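Local structure of GGDEF family protein (Vibrio cholerae, 5GZS) at residues M277-D280 against L281-K284; V294-Q297 against R298-L301. The protein is a diguanylate cyclase, probably making cyclic di-GMP, whose periplasmic portion holds two solute-binding-protein-like modules and binds arginine. All blocks are in the same frame, centred on the assembly; numbering follows the deposited sequence.

Contact 1: residues M277-D280 against L281-K284; sequences MFDD and LQDK
The short helix 277-282 and the Schellman motif that ends it bring Phe-278 up against Leu-281 and Gln-282, in the second of two modules related to family 3 solute-binding proteins. The evidence for the helix is a run of i to i+4 backbone bonds: Leu-281 N to Met-277 O at 2.9 Å, Gln-282 N to Phe-278 O at 2.7 Å and, again through backbone atoms, Asp-283 N to Asp-279 O at 2.7 Å. Lys-284 is the first residue to leave helical angles, with a positive phi of 65°; its N bonds to Leu-281 O at 3.2 Å, and the hydroxyl of Ser-285 is bonded to Asp-280 O.

Among the side chains, the Phe-278 ring is the common surface. With CG anti to the backbone N (chi1 -162°), the ring lies along the flank shared by Leu-281 and Gln-282. Leu-281 brings its CD2 branch obliquely to ring atom CE1 of Phe-278 at 3.6 Å, an apolar contact. Gln-282 comes from the next position: its CG lies over a ring face, but the closest approach is made by NE2, which stands 3.1 Å from Phe-278 CD2 and next nearest CE2, in an amide inclined 39° to the ring. The Phe-278 side chain also packs on Leu-289 and Ile-292 of strand 288-292, and the selenomethionine at Met-277 reaches Leu-289 too. On the polar side, two like-charged carboxylates lie close, Asp-280 OD2 and Asp-283 OD2 being 5.0 Å apart; Asp-280 OD2 has a long, weak ion pair with Lys-229. Gln-282 holds CG beside its backbone N, and from there the extended chain runs back toward Phe-278, where NE2 gives a weak second bond to Phe-278 O at 3.5 Å, a carbonyl already gripped by the Gln-282 backbone N.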
loop_
_atom_site.group_PDB
_atom_site.type_symbol
_atom_site.label_atom_id
_atom_site.label_comp_id
_atom_site.label_asym_id
_atom_site.label_seq_id
_atom_site.Cartn_x
_atom_site.Cartn_y
_atom_site.Cartn_z
HETATM N N MSE A 277 3.834 -13.077 30.073
HETATM C CA MSE A 277 2.399 -12.932 30.260
HETATM C C MSE A 277 1.686 -13.942 29.405
HETATM O O MSE A 277 0.536 -14.318 29.677
HETATM C CB MSE A 277 1.943 -11.522 29.917
HETATM C CG MSE A 277 2.398 -10.484 30.915
HETATM SE SE MSE A 277 2.284 -8.650 30.251
HETATM C CE MSE A 277 2.503 -7.769 31.999
ATOM N N PHE A 278 2.398 -14.384 28.422
ATOM C CA PHE A 278 1.893 -15.414 27.556
ATOM C C PHE A 278 1.767 -16.706 28.346
ATOM O O PHE A 278 0.837 -17.482 28.147
ATOM C CB PHE A 278 2.807 -15.576 26.343
ATOM C CG PHE A 278 2.157 -16.282 25.203
ATOM C CD1 PHE A 278 0.939 -15.854 24.715
ATOM C CD2 PHE A 278 2.748 -17.388 24.633
ATOM C CE1 PHE A 278 0.321 -16.519 23.665
ATOM C CE2 PHE A 278 2.138 -18.056 23.590
ATOM C CZ PHE A 278 0.921 -17.623 23.111
ATOM N N ASP A 279 2.695 -16.926 29.260
ATOM C CA ASP A 279 2.566 -18.036 30.188
ATOM C C ASP A 279 1.271 -17.874 30.976
ATOM O O ASP A 279 0.556 -18.840 31.187
ATOM C CB ASP A 279 3.780 -18.116 31.130
ATOM C CG ASP A 279 5.102 -18.289 30.376
ATOM O OD1 ASP A 279 5.117 -18.092 29.144
ATOM O OD2 ASP A 279 6.123 -18.618 31.018
ATOM N N ASP A 280 0.956 -16.651 31.395
ATOM C CA ASP A 280 -0.293 -16.390 32.114
ATOM C C ASP A 280 -1.510 -16.712 31.237
ATOM O O ASP A 280 -2.564 -17.186 31.718
ATOM C CB ASP A 280 -0.347 -14.932 32.566
ATOM C CG ASP A 280 0.380 -14.695 33.871
ATOM O OD1 ASP A 280 1.628 -14.505 33.843
ATOM O OD2 ASP A 280 -0.319 -14.693 34.920
ATOM N N LEU A 281 -1.349 -16.455 29.945
ATOM C CA LEU A 281 -2.374 -16.771 28.958
ATOM C C LEU A 281 -2.489 -18.285 28.740
ATOM O O LEU A 281 -3.600 -18.836 28.651
ATOM C CB LEU A 281 -2.070 -16.076 27.640
ATOM C CG LEU A 281 -3.216 -16.058 26.643
ATOM C CD1 LEU A 281 -4.406 -15.288 27.227
ATOM C CD2 LEU A 281 -2.750 -15.451 25.306
ATOM N N GLN A 282 -1.351 -18.970 28.665
ATOM C CA GLN A 282 -1.412 -20.418 28.520
ATOM C C GLN A 282 -1.872 -21.056 29.826
ATOM O O GLN A 282 -2.570 -22.042 29.796
ATOM C CB GLN A 282 -0.077 -20.958 28.023
ATOM C CG GLN A 282 0.191 -20.491 26.589
ATOM C CD GLN A 282 1.587 -20.803 26.085
ATOM O OE1 GLN A 282 1.794 -21.789 25.378
ATOM N NE2 GLN A 282 2.550 -19.950 26.424
ATOM N N ASP A 283 -1.557 -20.448 30.966
ATOM C CA ASP A 283 -2.081 -20.886 32.272
ATOM C C ASP A 283 -3.600 -20.829 32.373
ATOM O O ASP A 283 -4.186 -21.458 33.257
ATOM C CB ASP A 283 -1.538 -20.008 33.416
ATOM C CG ASP A 283 -0.068 -20.228 33.701
ATOM O OD1 ASP A 283 0.616 -20.921 32.910
ATOM O OD2 ASP A 283 0.402 -19.681 34.726
ATOM N N LYS A 284 -4.218 -20.021 31.518
ATOM C CA LYS A 284 -5.627 -19.622 31.668
ATOM C C LYS A 284 -5.823 -18.777 32.938
ATOM O O LYS A 284 -6.944 -18.696 33.473
ATOM C CB LYS A 284 -6.583 -20.837 31.700
ATOM C CG LYS A 284 -6.284 -21.953 30.701
ATOM C CD LYS A 284 -6.180 -21.442 29.268
ATOM C CE LYS A 284 -5.457 -22.446 28.350
ATOM N NZ LYS A 284 -5.993 -23.825 28.533
#

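Contact 2: residues V294-Q297 against R298-L301; sequences VSQQ and RKNL
Chi1 of Ser-295 (58°) sets OG between its backbone N and carbonyl carbon, where it meets the backbone N of Arg-298 three residues on, at the head of a pair of overlapping turns. The Arg-298 N to Ser-295 OG bond is 2.8 Å long, with an N-H...O angle of 146°. Behind it come the two type I beta-turns, 296-299 and 298-301, closed by Lys-299 N to Gln-296 O at 3.1 Å and by Leu-301 N to Arg-298 O at 3.0 Å. In the first of these the donor stands above the carbonyl plane, well away from a lone pair.

Arg-298 runs its aliphatic stem past the serine hydroxyl, then lies beside Gln-297 pointing the same way, the amide and guanidinium planes 60° apart. Judged by sequence, the loop probably corresponds to the one in the first module that carries Arg-64, a residue of the arginine pocket, and Arg-298 probably to Arg-64 itself; no ligand is seen at Arg-298, the bound arginine lying in the first module's pocket. Glu-347 of helix 344-352 accepts from the backbone N of Gln-296 and touches Ser-295 and Gln-297, tying the loop to that helix. Lys-299 lays its bent chain alongside Gln-296 and across Val-294, with Lys-299 CD 3.8 Å from Val-294 CG2.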
loop_
_atom_site.group_PDB
_atom_site.type_symbol
_atom_site.label_atom_id
_atom_site.label_comp_id
_atom_site.label_asym_id
_atom_site.label_seq_id
_atom_site.Cartn_x
_atom_site.Cartn_y
_atom_site.Cartn_z
ATOM N N VAL A 294 1.308 -12.151 16.719
ATOM C CA VAL A 294 0.940 -13.338 15.929
ATOM C C VAL A 294 2.089 -13.831 15.056
ATOM O O VAL A 294 2.138 -13.617 13.839
ATOM C CB VAL A 294 -0.356 -13.098 15.063
ATOM C CG1 VAL A 294 -0.265 -11.876 14.177
ATOM C CG2 VAL A 294 -0.730 -14.347 14.246
ATOM N N SER A 295 3.039 -14.479 15.722
ATOM C CA SER A 295 4.120 -15.176 15.048
ATOM C C SER A 295 3.551 -16.455 14.452
ATOM O O SER A 295 2.337 -16.601 14.306
ATOM C CB SER A 295 5.255 -15.503 16.026
ATOM O OG SER A 295 4.775 -16.286 17.109
ATOM N N GLN A 296 4.437 -17.379 14.108
ATOM C CA GLN A 296 4.036 -18.750 13.830
ATOM C C GLN A 296 4.134 -19.527 15.131
ATOM O O GLN A 296 3.247 -20.317 15.465
ATOM C CB GLN A 296 4.918 -19.379 12.756
ATOM C CG GLN A 296 4.786 -18.731 11.400
ATOM C CD GLN A 296 3.382 -18.816 10.866
ATOM O OE1 GLN A 296 2.699 -19.827 11.052
ATOM N NE2 GLN A 296 2.935 -17.756 10.195
ATOM N N GLN A 297 5.225 -19.278 15.859
ATOM C CA GLN A 297 5.474 -19.901 17.153
ATOM C C GLN A 297 4.246 -19.810 18.038
ATOM O O GLN A 297 3.879 -20.787 18.690
ATOM C CB GLN A 297 6.674 -19.252 17.864
ATOM C CG GLN A 297 6.845 -19.715 19.326
ATOM C CD GLN A 297 7.978 -19.004 20.077
ATOM O OE1 GLN A 297 8.895 -18.426 19.474
ATOM N NE2 GLN A 297 7.899 -19.026 21.406
ATOM N N ARG A 298 3.602 -18.646 18.030
ATOM C CA ARG A 298 2.511 -18.374 18.960
ATOM C C ARG A 298 1.131 -18.664 18.374
ATOM O O ARG A 298 0.156 -18.768 19.115
ATOM C CB ARG A 298 2.591 -16.923 19.435
ATOM C CG ARG A 298 3.696 -16.701 20.443
ATOM C CD ARG A 298 4.184 -15.263 20.470
ATOM N NE ARG A 298 4.436 -14.809 21.841
ATOM C CZ ARG A 298 5.550 -15.064 22.524
ATOM N NH1 ARG A 298 6.526 -15.778 21.966
ATOM N NH2 ARG A 298 5.684 -14.611 23.770
ATOM N N LYS A 299 1.071 -18.847 17.055
ATOM C CA LYS A 299 -0.197 -18.877 16.311
ATOM C C LYS A 299 -1.216 -19.902 16.822
ATOM O O LYS A 299 -2.428 -19.721 16.662
ATOM C CB LYS A 299 0.075 -19.135 14.823
ATOM C CG LYS A 299 -0.916 -18.440 13.877
ATOM C CD LYS A 299 -0.179 -17.776 12.699
ATOM C CE LYS A 299 -1.120 -17.244 11.615
ATOM N NZ LYS A 299 -0.429 -17.045 10.292
ATOM N N ASN A 300 -0.720 -20.954 17.455
ATOM C CA ASN A 300 -1.555 -22.063 17.877
ATOM C C ASN A 300 -1.773 -22.136 19.382
ATOM O O ASN A 300 -2.506 -23.004 19.860
ATOM C CB ASN A 300 -0.926 -23.375 17.413
ATOM C CG ASN A 300 0.555 -23.462 17.761
ATOM O OD1 ASN A 300 1.271 -22.452 17.751
ATOM N ND2 ASN A 300 1.011 -24.666 18.109
ATOM N N LEU A 301 -1.123 -21.255 20.141
ATOM C CA LEU A 301 -1.198 -21.332 21.607
ATOM C C LEU A 301 -2.256 -20.403 22.179
ATOM O O LEU A 301 -2.513 -20.399 23.379
ATOM C CB LEU A 301 0.162 -21.020 22.213
ATOM C CG LEU A 301 1.270 -21.870 21.578
ATOM C CD1 LEU A 301 2.529 -21.051 21.414
ATOM C CD2 LEU A 301 1.544 -23.107 22.443
#

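Contact 1 closes before contact 2 opens, and strand 288-292 of the mixed five-stranded sheet runs between them; the loop of contact 2 then leads into strand 303-304, an outermost strand of the same sheet. Their centres lie about 13 Å apart and they meet directly. Phe-278 and Gln-282 of the helix pack on Leu-301, with Phe-278 CZ 3.6 Å from Leu-301 CB and Gln-282 OE1 3.2 Å from Leu-301 CD2, and Phe-278 also packs on Arg-298, CE2 to CG at 3.8 Å. Both faces of this junction belong to one solute-binding-like module. The loop thus lies between helix 277-282, against which Arg-298 and Leu-301 pack, and Glu-347 of helix 344-352.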